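Local coordinates for protein REP-associated tyrosine transposase (Escherichia coli, PDB 4ER8) that binds repetitive extragenic palindrome DNA hairpins and catalyses cleavage and recombination of the mosaic elements that contain them, as a monomeric transposase, at residues Asp45-Trp53 with His61-Gly69; His112-His123 with Trp150-Glu161. All blocks are in the same frame, centred on the assembly; numbering follows the deposited sequence.

Contact 1: residues Asp45-Trp53 with His61-Gly69; sequences DRPFEINAW and HCIWTLPEG. With NI (nickel (II) ion), chain C; nucleotides of chain B.
P47 meets P67 through its backbone, carbonyl O lying 3.2 Å from CG of the P67 ring; just before it, R46 reaches outward in an extended chain to give NH2 to OP1 of DA12 of chain B. F48 follows. With CG between its backbone N and carbonyl carbon (chi1 64°), its CE1 lies over one face of the W64 indole, 3.4 Å from NE1 of W64; the planes stand 37° apart, an oblique packing. Its CB meanwhile touches L66 CD2. E49 begins the paired strand: its N donates to T65 O almost straight (2.9 Å), and T65 N returns a bond to E49 O. The axes, running at 173°, identify an antiparallel hairpin at one margin of the four-stranded sheet, and H61, with H59 the histidine pair of the HUH motif, binds nickel through NE2 while ND1 is held by T17. The ladder shifts at N51, which together with A52 faces I63, a classic beta bulge; both amides point weak bonds at I63 O. N51 ND2 donates a hydrogen bond to T65 OG1, which lies near the amide plane, while N51 OD1 is held by Y109. A52 O accepts from I63 N at 2.8 Å. W53 offers a face to C62, with CB 3.5 Å from the five-membered centroid and SG 4.0 Å from the six-membered one; its CZ3 meets the edge of W64.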
loop_
_atom_site.group_PDB
_atom_site.type_symbol
_atom_site.label_atom_id
_atom_site.label_comp_id
_atom_site.label_asym_id
_atom_site.label_seq_id
_atom_site.Cartn_x
_atom_site.Cartn_y
_atom_site.Cartn_z
ATOM N N ASP A 45 15.332 0.510 9.662
ATOM C CA ASP A 45 15.506 -0.362 10.833
ATOM C C ASP A 45 15.160 -1.837 10.580
ATOM O O ASP A 45 15.712 -2.744 11.219
ATOM C CB ASP A 45 14.729 0.221 12.021
ATOM C CG ASP A 45 15.091 1.701 12.283
ATOM O OD1 ASP A 45 16.290 2.055 12.121
ATOM O OD2 ASP A 45 14.194 2.519 12.638
ATOM N N ARG A 46 14.250 -2.069 9.638
ATOM C CA ARG A 46 13.813 -3.427 9.313
ATOM C C ARG A 46 13.702 -3.486 7.816
ATOM O O ARG A 46 12.626 -3.253 7.272
ATOM C CB ARG A 46 12.472 -3.732 9.965
ATOM C CG ARG A 46 12.469 -3.598 11.496
ATOM C CD ARG A 46 11.070 -3.767 12.060
ATOM N NE ARG A 46 10.984 -3.495 13.493
ATOM C CZ ARG A 46 10.877 -4.434 14.426
ATOM N NH1 ARG A 46 10.843 -5.723 14.078
ATOM N NH2 ARG A 46 10.797 -4.080 15.710
ATOM N N PRO A 47 14.826 -3.750 7.127
ATOM C CA PRO A 47 14.833 -3.655 5.650
ATOM C C PRO A 47 13.710 -4.434 4.950
ATOM O O PRO A 47 13.340 -5.536 5.376
ATOM C CB PRO A 47 16.225 -4.215 5.250
ATOM C CG PRO A 47 16.777 -4.855 6.486
ATOM C CD PRO A 47 16.154 -4.103 7.655
ATOM N N PHE A 48 13.149 -3.838 3.902
ATOM C CA PHE A 48 12.299 -4.592 2.959
ATOM C C PHE A 48 12.340 -3.945 1.581
ATOM O O PHE A 48 12.824 -2.826 1.445
ATOM C CB PHE A 48 10.851 -4.740 3.461
ATOM C CG PHE A 48 10.109 -3.433 3.603
ATOM C CD1 PHE A 48 9.248 -3.006 2.609
ATOM C CD2 PHE A 48 10.251 -2.657 4.754
ATOM C CE1 PHE A 48 8.534 -1.817 2.761
ATOM C CE2 PHE A 48 9.576 -1.487 4.905
ATOM C CZ PHE A 48 8.713 -1.038 3.911
ATOM N N GLU A 49 11.826 -4.650 0.575
ATOM C CA GLU A 49 11.709 -4.080 -0.758
ATOM C C GLU A 49 10.256 -3.665 -1.057
ATOM O O GLU A 49 9.328 -4.485 -0.954
ATOM C CB GLU A 49 12.234 -5.066 -1.809
ATOM C CG GLU A 49 13.055 -4.397 -2.931
ATOM C CD GLU A 49 12.852 -5.079 -4.291
ATOM O OE1 GLU A 49 12.905 -4.362 -5.333
ATOM O OE2 GLU A 49 12.621 -6.319 -4.321
ATOM N N ILE A 50 10.073 -2.386 -1.378
ATOM C CA ILE A 50 8.809 -1.884 -1.866
ATOM C C ILE A 50 8.665 -2.241 -3.347
ATOM O O ILE A 50 9.183 -1.529 -4.214
ATOM C CB ILE A 50 8.692 -0.368 -1.732
ATOM C CG1 ILE A 50 8.849 0.065 -0.269
ATOM C CG2 ILE A 50 7.350 0.100 -2.287
ATOM C CD1 ILE A 50 8.616 1.595 0.012
ATOM N N ASN A 51 7.951 -3.335 -3.630
ATOM C CA ASN A 51 7.627 -3.714 -4.994
ATOM C C ASN A 51 6.715 -2.656 -5.615
ATOM O O ASN A 51 6.975 -2.191 -6.741
ATOM C CB ASN A 51 6.972 -5.080 -5.025
ATOM C CG ASN A 51 7.941 -6.194 -4.741
ATOM O OD1 ASN A 51 8.673 -6.610 -5.616
ATOM N ND2 ASN A 51 7.939 -6.699 -3.517
ATOM N N ALA A 52 5.673 -2.259 -4.881
ATOM C CA ALA A 52 4.837 -1.160 -5.308
ATOM C C ALA A 52 4.023 -0.537 -4.175
ATOM O O ALA A 52 3.790 -1.169 -3.154
ATOM C CB ALA A 52 3.930 -1.588 -6.437
ATOM N N TRP A 53 3.573 0.701 -4.375
ATOM C CA TRP A 53 2.783 1.343 -3.359
ATOM C C TRP A 53 1.951 2.476 -3.977
ATOM O O TRP A 53 2.476 3.203 -4.804
ATOM C CB TRP A 53 3.754 1.874 -2.309
ATOM C CG TRP A 53 3.234 2.115 -0.937
ATOM C CD1 TRP A 53 2.073 2.753 -0.582
ATOM C CD2 TRP A 53 3.909 1.792 0.288
ATOM N NE1 TRP A 53 1.975 2.803 0.798
ATOM C CE2 TRP A 53 3.102 2.239 1.344
ATOM C CE3 TRP A 53 5.130 1.161 0.588
ATOM C CZ2 TRP A 53 3.472 2.067 2.685
ATOM C CZ3 TRP A 53 5.490 0.984 1.910
ATOM C CH2 TRP A 53 4.668 1.423 2.945
ATOM N N HIS A 61 -2.571 0.939 -0.643
ATOM C CA HIS A 61 -2.342 -0.446 -0.972
ATOM C C HIS A 61 -0.894 -0.586 -1.320
ATOM O O HIS A 61 -0.326 0.322 -1.934
ATOM C CB HIS A 61 -3.110 -0.803 -2.217
ATOM C CG HIS A 61 -4.571 -0.556 -2.125
ATOM N ND1 HIS A 61 -5.435 -1.421 -1.484
ATOM C CD2 HIS A 61 -5.339 0.442 -2.620
ATOM C CE1 HIS A 61 -6.669 -0.953 -1.561
ATOM N NE2 HIS A 61 -6.642 0.169 -2.259
ATOM N N CYS A 62 -0.276 -1.712 -0.993
ATOM C CA CYS A 62 1.116 -1.869 -1.423
ATOM C C CYS A 62 1.606 -3.324 -1.499
ATOM O O CYS A 62 0.940 -4.238 -1.029
ATOM C CB CYS A 62 2.006 -1.032 -0.529
ATOM S SG CYS A 62 2.049 -1.698 1.107
ATOM N N ILE A 63 2.763 -3.529 -2.118
ATOM C CA ILE A 63 3.422 -4.853 -2.173
ATOM C C ILE A 63 4.858 -4.846 -1.629
ATOM O O ILE A 63 5.673 -4.017 -2.060
ATOM C CB ILE A 63 3.467 -5.388 -3.587
ATOM C CG1 ILE A 63 2.050 -5.507 -4.158
ATOM C CG2 ILE A 63 4.118 -6.734 -3.582
ATOM C CD1 ILE A 63 1.985 -5.667 -5.704
ATOM N N TRP A 64 5.151 -5.749 -0.692
ATOM C CA TRP A 64 6.509 -5.854 -0.102
ATOM C C TRP A 64 7.122 -7.212 -0.319
ATOM O O TRP A 64 6.424 -8.218 -0.462
ATOM C CB TRP A 64 6.530 -5.704 1.426
ATOM C CG TRP A 64 5.985 -4.468 1.995
ATOM C CD1 TRP A 64 5.711 -3.319 1.341
ATOM C CD2 TRP A 64 5.700 -4.231 3.381
ATOM N NE1 TRP A 64 5.207 -2.389 2.225
ATOM C CE2 TRP A 64 5.214 -2.921 3.487
ATOM C CE3 TRP A 64 5.800 -5.008 4.536
ATOM C CZ2 TRP A 64 4.800 -2.361 4.716
ATOM C CZ3 TRP A 64 5.386 -4.453 5.769
ATOM C CH2 TRP A 64 4.892 -3.146 5.840
ATOM N N THR A 65 8.437 -7.251 -0.286
ATOM C CA THR A 65 9.152 -8.515 -0.331
ATOM C C THR A 65 10.156 -8.403 0.783
ATOM O O THR A 65 10.927 -7.437 0.843
ATOM C CB THR A 65 9.911 -8.695 -1.648
ATOM O OG1 THR A 65 8.970 -8.867 -2.715
ATOM C CG2 THR A 65 10.856 -9.916 -1.575
ATOM N N LEU A 66 10.143 -9.375 1.673
ATOM C CA LEU A 66 10.982 -9.287 2.845
ATOM C C LEU A 66 12.285 -10.073 2.629
ATOM O O LEU A 66 12.297 -11.054 1.868
ATOM C CB LEU A 66 10.233 -9.777 4.105
ATOM C CG LEU A 66 8.932 -9.120 4.583
ATOM C CD1 LEU A 66 8.643 -9.528 6.012
ATOM C CD2 LEU A 66 8.934 -7.630 4.510
ATOM N N PRO A 67 13.367 -9.656 3.321
ATOM C CA PRO A 67 14.680 -10.267 3.310
ATOM C C PRO A 67 14.609 -11.772 3.474
ATOM O O PRO A 67 13.595 -12.307 3.918
ATOM C CB PRO A 67 15.322 -9.668 4.552
ATOM C CG PRO A 67 14.720 -8.297 4.640
ATOM C CD PRO A 67 13.308 -8.516 4.267
ATOM N N GLU A 68 15.678 -12.464 3.107
ATOM C CA GLU A 68 15.693 -13.913 3.247
ATOM C C GLU A 68 15.597 -14.187 4.737
ATOM O O GLU A 68 16.103 -13.406 5.524
ATOM C CB GLU A 68 16.964 -14.517 2.643
ATOM C CG GLU A 68 16.834 -16.012 2.353
ATOM C CD GLU A 68 15.491 -16.361 1.638
ATOM O OE1 GLU A 68 14.482 -16.659 2.362
ATOM O OE2 GLU A 68 15.453 -16.313 0.368
ATOM N N GLY A 69 14.917 -15.259 5.116
ATOM C CA GLY A 69 14.763 -15.622 6.534
ATOM C C GLY A 69 13.825 -14.766 7.385
ATOM O O GLY A 69 13.662 -15.035 8.561
HETATM NI NI NI C . -8.148 1.295 -2.936
ATOM P P DA B 12 10.484 -6.103 19.410
ATOM O OP1 DA B 12 10.623 -5.951 17.955
ATOM O OP2 DA B 12 11.530 -6.854 20.134
ATOM O "O5'" DA B 12 10.215 -4.649 20.040
ATOM C "C5'" DA B 12 9.318 -3.774 19.440
ATOM C "C4'" DA B 12 9.257 -2.451 20.183
ATOM O "O4'" DA B 12 8.673 -2.626 21.502
ATOM C "C3'" DA B 12 10.633 -1.851 20.454
ATOM O "O3'" DA B 12 10.534 -0.426 20.499
ATOM C "C2'" DA B 12 11.016 -2.403 21.830
ATOM C "C1'" DA B 12 9.656 -2.319 22.516
ATOM N N9 DA B 12 9.539 -3.254 23.629
ATOM C C8 DA B 12 10.375 -4.304 23.929
ATOM N N7 DA B 12 10.006 -4.996 24.985
ATOM C C5 DA B 12 8.851 -4.343 25.405
ATOM C C6 DA B 12 7.961 -4.578 26.482
ATOM N N6 DA B 12 8.138 -5.583 27.351
ATOM N N1 DA B 12 6.887 -3.751 26.627
ATOM C C2 DA B 12 6.721 -2.750 25.739
ATOM N N3 DA B 12 7.496 -2.426 24.699
ATOM C C4 DA B 12 8.543 -3.271 24.584
#

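Contact 2: residues His112-His123 with Trp150-Glu161; sequences HVDYIYINPVKH and WAGDVTDFSAGE. With NI (nickel (II) ion), chain C; nucleotides of chain B.
The helical part of 112-123 and the irregular segment 150-161 pass closest at K122 and V154, 5.9 Å between CA atoms, while Y115 and T155 stand 7.4 Å apart. At the outer end, I118 crosses W150 at about a right angle, with CD1 3.4 Å from CH2, and its CG2 branch packs on V154 CG2. G152 passes beside the same isoleucine, where a CB would clash with CD1. K122 runs extended past V154 and bends at its last torsion, so that NZ forms a salt bridge to OD2 of D156 (2.9 Å) and also donates to T155 O from above the carbonyl plane. F157 wedges CZ over one face of the H112 ring, the planes meeting obliquely at 53°, and the Y115 ring packs obliquely on F157, its CD1 3.6 Å from CZ. Because CG of Y115 stands anti to the backbone N (chi1 -173°), the hydroxyl reaches the anti lone pair of E161 OE2 at 2.9 Å. N119 ND2 meets that same oxygen nearly along its C-O axis. A phenylalanine in place of Y115 would probably leave E161 OE2 with N119 ND2 as its one remaining donor in this contact. E161 chelates nickel through both oxygens, beside N119 OD1 and H123 NE2, with H59 and H61 completing the site; a tyrosine-bearing helix lies beside the metal, as in HUH tyrosine transposases. E161 O accepts from N1 of DG4 and G160 O from N2 of DG4 and N6 of DA3, all of chain B, so adjacent residues serve metal and bases, consistent with a link between recognition and the metal site.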
loop_
_atom_site.group_PDB
_atom_site.type_symbol
_atom_site.label_atom_id
_atom_site.label_comp_id
_atom_site.label_asym_id
_atom_site.label_seq_id
_atom_site.Cartn_x
_atom_site.Cartn_y
_atom_site.Cartn_z
ATOM N N HIS A 112 -1.736 -7.643 -9.074
ATOM C CA HIS A 112 -1.744 -6.798 -7.912
ATOM C C HIS A 112 -0.921 -5.538 -8.132
ATOM O O HIS A 112 -1.290 -4.511 -7.585
ATOM C CB HIS A 112 -1.329 -7.538 -6.650
ATOM C CG HIS A 112 -2.395 -8.418 -6.099
ATOM N ND1 HIS A 112 -2.608 -9.705 -6.551
ATOM C CD2 HIS A 112 -3.271 -8.226 -5.087
ATOM C CE1 HIS A 112 -3.609 -10.245 -5.873
ATOM N NE2 HIS A 112 -4.023 -9.371 -4.981
ATOM N N VAL A 113 0.145 -5.565 -8.935
ATOM C CA VAL A 113 0.861 -4.291 -9.156
ATOM C C VAL A 113 -0.060 -3.348 -9.968
ATOM O O VAL A 113 -0.176 -2.168 -9.653
ATOM C CB VAL A 113 2.231 -4.419 -9.885
ATOM C CG1 VAL A 113 2.745 -3.047 -10.228
ATOM C CG2 VAL A 113 3.318 -5.195 -9.083
ATOM N N ASP A 114 -0.704 -3.882 -11.003
ATOM C CA ASP A 114 -1.596 -3.147 -11.858
ATOM C C ASP A 114 -2.687 -2.554 -10.962
ATOM O O ASP A 114 -2.998 -1.332 -11.018
ATOM C CB ASP A 114 -2.284 -4.094 -12.850
ATOM C CG ASP A 114 -1.359 -4.629 -13.963
ATOM O OD1 ASP A 114 -0.185 -4.212 -14.164
ATOM O OD2 ASP A 114 -1.871 -5.501 -14.683
ATOM N N TYR A 115 -3.269 -3.426 -10.135
ATOM C CA TYR A 115 -4.341 -3.031 -9.266
ATOM C C TYR A 115 -3.891 -1.826 -8.461
ATOM O O TYR A 115 -4.675 -0.895 -8.207
ATOM C CB TYR A 115 -4.675 -4.135 -8.291
ATOM C CG TYR A 115 -5.906 -3.777 -7.497
ATOM C CD1 TYR A 115 -7.174 -4.237 -7.880
ATOM C CD2 TYR A 115 -5.820 -2.964 -6.371
ATOM C CE1 TYR A 115 -8.307 -3.930 -7.133
ATOM C CE2 TYR A 115 -6.967 -2.652 -5.605
ATOM C CZ TYR A 115 -8.197 -3.136 -6.001
ATOM O OH TYR A 115 -9.324 -2.780 -5.284
ATOM N N ILE A 116 -2.628 -1.848 -8.038
ATOM C CA ILE A 116 -2.176 -0.755 -7.260
ATOM C C ILE A 116 -2.204 0.532 -8.080
ATOM O O ILE A 116 -2.858 1.492 -7.664
ATOM C CB ILE A 116 -0.829 -1.023 -6.619
ATOM C CG1 ILE A 116 -1.052 -1.911 -5.380
ATOM C CG2 ILE A 116 -0.171 0.318 -6.270
ATOM C CD1 ILE A 116 0.073 -2.803 -5.017
ATOM N N TYR A 117 -1.553 0.522 -9.248
ATOM C CA TYR A 117 -1.426 1.724 -10.060
ATOM C C TYR A 117 -2.752 2.191 -10.668
ATOM O O TYR A 117 -2.924 3.382 -10.905
ATOM C CB TYR A 117 -0.308 1.604 -11.131
ATOM C CG TYR A 117 1.069 1.337 -10.523
ATOM C CD1 TYR A 117 1.967 0.424 -11.107
ATOM C CD2 TYR A 117 1.461 1.968 -9.336
ATOM C CE1 TYR A 117 3.220 0.166 -10.511
ATOM C CE2 TYR A 117 2.697 1.723 -8.757
ATOM C CZ TYR A 117 3.564 0.817 -9.333
ATOM O OH TYR A 117 4.788 0.591 -8.720
ATOM N N ILE A 118 -3.679 1.270 -10.914
ATOM C CA ILE A 118 -5.012 1.629 -11.390
ATOM C C ILE A 118 -5.896 2.226 -10.309
ATOM O O ILE A 118 -6.906 2.863 -10.585
ATOM C CB ILE A 118 -5.727 0.416 -11.963
ATOM C CG1 ILE A 118 -5.259 0.182 -13.390
ATOM C CG2 ILE A 118 -7.221 0.604 -11.989
ATOM C CD1 ILE A 118 -5.430 -1.287 -13.822
ATOM N N ASN A 119 -5.529 2.000 -9.068
ATOM C CA ASN A 119 -6.448 2.293 -8.001
ATOM C C ASN A 119 -6.956 3.757 -8.001
ATOM O O ASN A 119 -8.165 4.009 -7.887
ATOM C CB ASN A 119 -5.817 1.936 -6.676
ATOM C CG ASN A 119 -6.796 1.416 -5.730
ATOM O OD1 ASN A 119 -6.789 1.770 -4.552
ATOM N ND2 ASN A 119 -7.681 0.559 -6.225
ATOM N N PRO A 120 -6.033 4.723 -8.157
ATOM C CA PRO A 120 -6.500 6.126 -8.087
ATOM C C PRO A 120 -7.652 6.355 -9.046
ATOM O O PRO A 120 -8.501 7.247 -8.823
ATOM C CB PRO A 120 -5.283 6.917 -8.501
ATOM C CG PRO A 120 -4.114 6.059 -7.965
ATOM C CD PRO A 120 -4.560 4.610 -8.162
ATOM N N VAL A 121 -7.709 5.523 -10.086
ATOM C CA VAL A 121 -8.709 5.690 -11.140
ATOM C C VAL A 121 -9.959 4.983 -10.700
ATOM O O VAL A 121 -11.022 5.564 -10.732
ATOM C CB VAL A 121 -8.205 5.181 -12.521
ATOM C CG1 VAL A 121 -9.340 4.968 -13.529
ATOM C CG2 VAL A 121 -7.200 6.124 -13.071
ATOM N N LYS A 122 -9.844 3.739 -10.272
ATOM C CA LYS A 122 -11.000 3.048 -9.664
ATOM C C LYS A 122 -11.692 3.907 -8.595
ATOM O O LYS A 122 -12.888 3.864 -8.463
ATOM C CB LYS A 122 -10.569 1.696 -9.059
ATOM C CG LYS A 122 -11.645 0.944 -8.281
ATOM C CD LYS A 122 -11.057 -0.211 -7.442
ATOM C CE LYS A 122 -12.153 -1.119 -6.874
ATOM N NZ LYS A 122 -12.964 -1.884 -7.892
ATOM N N HIS A 123 -10.944 4.703 -7.849
ATOM C CA HIS A 123 -11.550 5.401 -6.743
ATOM C C HIS A 123 -12.140 6.760 -7.158
ATOM O O HIS A 123 -12.789 7.451 -6.341
ATOM C CB HIS A 123 -10.562 5.546 -5.594
ATOM C CG HIS A 123 -10.330 4.280 -4.823
ATOM N ND1 HIS A 123 -11.334 3.627 -4.134
ATOM C CD2 HIS A 123 -9.192 3.577 -4.584
ATOM C CE1 HIS A 123 -10.828 2.569 -3.517
ATOM N NE2 HIS A 123 -9.531 2.514 -3.778
ATOM N N TRP A 150 0.365 4.194 -19.725
ATOM C CA TRP A 150 -0.314 2.978 -19.329
ATOM C C TRP A 150 -1.761 3.169 -18.852
ATOM O O TRP A 150 -2.128 4.140 -18.155
ATOM C CB TRP A 150 0.510 2.258 -18.275
ATOM C CG TRP A 150 0.040 0.876 -17.939
ATOM C CD1 TRP A 150 0.266 -0.275 -18.645
ATOM C CD2 TRP A 150 -0.746 0.504 -16.813
ATOM N NE1 TRP A 150 -0.333 -1.339 -18.020
ATOM C CE2 TRP A 150 -0.956 -0.888 -16.890
ATOM C CE3 TRP A 150 -1.288 1.214 -15.737
ATOM C CZ2 TRP A 150 -1.685 -1.578 -15.936
ATOM C CZ3 TRP A 150 -2.007 0.537 -14.800
ATOM C CH2 TRP A 150 -2.209 -0.850 -14.902
ATOM N N ALA A 151 -2.588 2.225 -19.286
ATOM C CA ALA A 151 -3.938 2.124 -18.812
ATOM C C ALA A 151 -4.171 0.640 -18.568
ATOM O O ALA A 151 -3.350 -0.186 -18.986
ATOM C CB ALA A 151 -4.914 2.695 -19.829
ATOM N N GLY A 152 -5.275 0.307 -17.879
ATOM C CA GLY A 152 -5.633 -1.085 -17.589
ATOM C C GLY A 152 -7.039 -1.193 -17.079
ATOM O O GLY A 152 -7.589 -0.215 -16.597
ATOM N N ASP A 153 -7.631 -2.377 -17.192
ATOM C CA ASP A 153 -9.005 -2.585 -16.730
ATOM C C ASP A 153 -9.111 -2.308 -15.224
ATOM O O ASP A 153 -8.289 -2.776 -14.449
ATOM C CB ASP A 153 -9.462 -4.034 -16.980
ATOM C CG ASP A 153 -9.281 -4.489 -18.414
ATOM O OD1 ASP A 153 -9.538 -3.679 -19.368
ATOM O OD2 ASP A 153 -8.885 -5.687 -18.576
ATOM N N VAL A 154 -10.131 -1.580 -14.799
ATOM C CA VAL A 154 -10.449 -1.468 -13.365
ATOM C C VAL A 154 -11.162 -2.746 -12.891
ATOM O O VAL A 154 -12.296 -2.981 -13.284
ATOM C CB VAL A 154 -11.364 -0.240 -13.110
ATOM C CG1 VAL A 154 -12.136 -0.379 -11.813
ATOM C CG2 VAL A 154 -10.571 1.051 -13.150
ATOM N N THR A 155 -10.511 -3.573 -12.070
ATOM C CA THR A 155 -11.123 -4.837 -11.578
ATOM C C THR A 155 -11.638 -4.797 -10.108
ATOM O O THR A 155 -11.344 -3.871 -9.335
ATOM C CB THR A 155 -10.182 -6.083 -11.775
ATOM O OG1 THR A 155 -9.112 -6.055 -10.822
ATOM C CG2 THR A 155 -9.588 -6.121 -13.160
ATOM N N ASP A 156 -12.385 -5.835 -9.724
ATOM C CA ASP A 156 -12.974 -5.910 -8.392
ATOM C C ASP A 156 -12.684 -7.112 -7.490
ATOM O O ASP A 156 -13.431 -7.310 -6.521
ATOM C CB ASP A 156 -14.489 -5.736 -8.501
ATOM C CG ASP A 156 -14.916 -4.316 -8.223
ATOM O OD1 ASP A 156 -15.173 -4.014 -7.026
ATOM O OD2 ASP A 156 -14.934 -3.498 -9.183
ATOM N N PHE A 157 -11.638 -7.907 -7.730
ATOM C CA PHE A 157 -11.382 -9.000 -6.787
ATOM C C PHE A 157 -11.207 -8.364 -5.420
ATOM O O PHE A 157 -10.733 -7.249 -5.313
ATOM C CB PHE A 157 -10.181 -9.858 -7.167
ATOM C CG PHE A 157 -8.873 -9.121 -7.146
ATOM C CD1 PHE A 157 -8.226 -8.835 -5.932
ATOM C CD2 PHE A 157 -8.269 -8.717 -8.344
ATOM C CE1 PHE A 157 -7.005 -8.128 -5.912
ATOM C CE2 PHE A 157 -7.042 -8.014 -8.342
ATOM C CZ PHE A 157 -6.412 -7.722 -7.117
ATOM N N SER A 158 -11.650 -9.051 -4.379
ATOM C CA SER A 158 -11.605 -8.539 -3.019
ATOM C C SER A 158 -10.153 -8.353 -2.569
ATOM O O SER A 158 -9.326 -9.211 -2.817
ATOM C CB SER A 158 -12.333 -9.504 -2.094
ATOM O OG SER A 158 -11.465 -10.563 -1.792
ATOM N N ALA A 159 -9.882 -7.238 -1.886
ATOM C CA ALA A 159 -8.547 -6.643 -1.819
ATOM C C ALA A 159 -8.383 -5.749 -0.575
ATOM O O ALA A 159 -7.514 -4.874 -0.532
ATOM C CB ALA A 159 -8.333 -5.823 -3.060
ATOM N N GLY A 160 -9.245 -5.933 0.411
ATOM C CA GLY A 160 -9.184 -5.155 1.620
ATOM C C GLY A 160 -9.817 -3.781 1.581
ATOM O O GLY A 160 -9.832 -3.093 2.606
ATOM N N GLU A 161 -10.334 -3.350 0.422
ATOM C CA GLU A 161 -11.029 -2.036 0.369
ATOM C C GLU A 161 -12.160 -1.890 1.412
ATOM O O GLU A 161 -12.850 -2.868 1.774
ATOM C CB GLU A 161 -11.571 -1.704 -1.022
ATOM C CG GLU A 161 -10.572 -1.820 -2.196
ATOM C CD GLU A 161 -9.692 -0.607 -2.400
ATOM O OE1 GLU A 161 -9.604 0.276 -1.512
ATOM O OE2 GLU A 161 -9.058 -0.521 -3.471
HETATM NI NI NI C . -8.148 1.295 -2.936
ATOM P P DG B 4 -14.179 -8.315 10.880
ATOM O OP1 DG B 4 -13.843 -8.822 12.227
ATOM O OP2 DG B 4 -15.430 -8.663 10.172
ATOM O "O5'" DG B 4 -14.131 -6.733 11.040
ATOM C "C5'" DG B 4 -13.003 -6.067 11.542
ATOM C "C4'" DG B 4 -13.096 -4.615 11.113
ATOM O "O4'" DG B 4 -13.102 -4.621 9.661
ATOM C "C3'" DG B 4 -14.365 -3.855 11.519
ATOM O "O3'" DG B 4 -14.028 -2.503 11.639
ATOM C "C2'" DG B 4 -15.277 -4.026 10.305
ATOM C "C1'" DG B 4 -14.248 -3.875 9.193
ATOM N N9 DG B 4 -14.618 -4.417 7.871
ATOM C C8 DG B 4 -15.601 -5.328 7.574
ATOM N N7 DG B 4 -15.688 -5.649 6.315
ATOM C C5 DG B 4 -14.680 -4.899 5.725
ATOM C C6 DG B 4 -14.257 -4.825 4.353
ATOM O O6 DG B 4 -14.749 -5.446 3.379
ATOM N N1 DG B 4 -13.170 -3.956 4.143
ATOM C C2 DG B 4 -12.561 -3.276 5.146
ATOM N N2 DG B 4 -11.565 -2.469 4.769
ATOM N N3 DG B 4 -12.940 -3.327 6.432
ATOM C C4 DG B 4 -14.005 -4.156 6.660
ATOM P P DA B 3 -12.153 -12.732 7.952
ATOM O OP1 DA B 3 -11.643 -12.498 9.304
ATOM O OP2 DA B 3 -13.244 -13.710 7.892
ATOM O "O5'" DA B 3 -12.589 -11.474 7.071
ATOM C "C5'" DA B 3 -11.738 -10.369 6.859
ATOM C "C4'" DA B 3 -11.710 -9.503 8.127
ATOM O "O4'" DA B 3 -10.790 -8.404 7.952
ATOM C "C3'" DA B 3 -13.007 -8.883 8.581
ATOM O "O3'" DA B 3 -12.901 -8.725 9.939
ATOM C "C2'" DA B 3 -12.958 -7.525 7.891
ATOM C "C1'" DA B 3 -11.471 -7.182 8.042
ATOM N N9 DA B 3 -10.800 -6.365 7.026
ATOM C C8 DA B 3 -11.012 -6.331 5.675
ATOM N N7 DA B 3 -10.212 -5.505 5.044
ATOM C C5 DA B 3 -9.431 -4.951 6.048
ATOM C C6 DA B 3 -8.388 -3.992 6.039
ATOM N N6 DA B 3 -7.893 -3.364 4.932
ATOM N N1 DA B 3 -7.826 -3.723 7.233
ATOM C C2 DA B 3 -8.286 -4.332 8.315
ATOM N N3 DA B 3 -9.264 -5.216 8.439
ATOM C C4 DA B 3 -9.781 -5.490 7.259
#

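Contact 1 closes before contact 2 opens along the chain, and their centres lie 20 Å apart. The first occupies the hairpin of strands 49-55 and 59-65, which forms one side of the four-stranded antiparallel sheet; the second sets helix 106-122 against a loop following helix 137-142. They touch because that helix packs on the sheet, with I116 on I63 and Y117 on A52. They also meet at the nickel ion: H61 comes from the strand, N119 and H123 from segment 112-123, and E161 from the loop. The metal site therefore depends on three separate elements, while DNA is met at two places, a phosphate near the hairpin and bases at the loop.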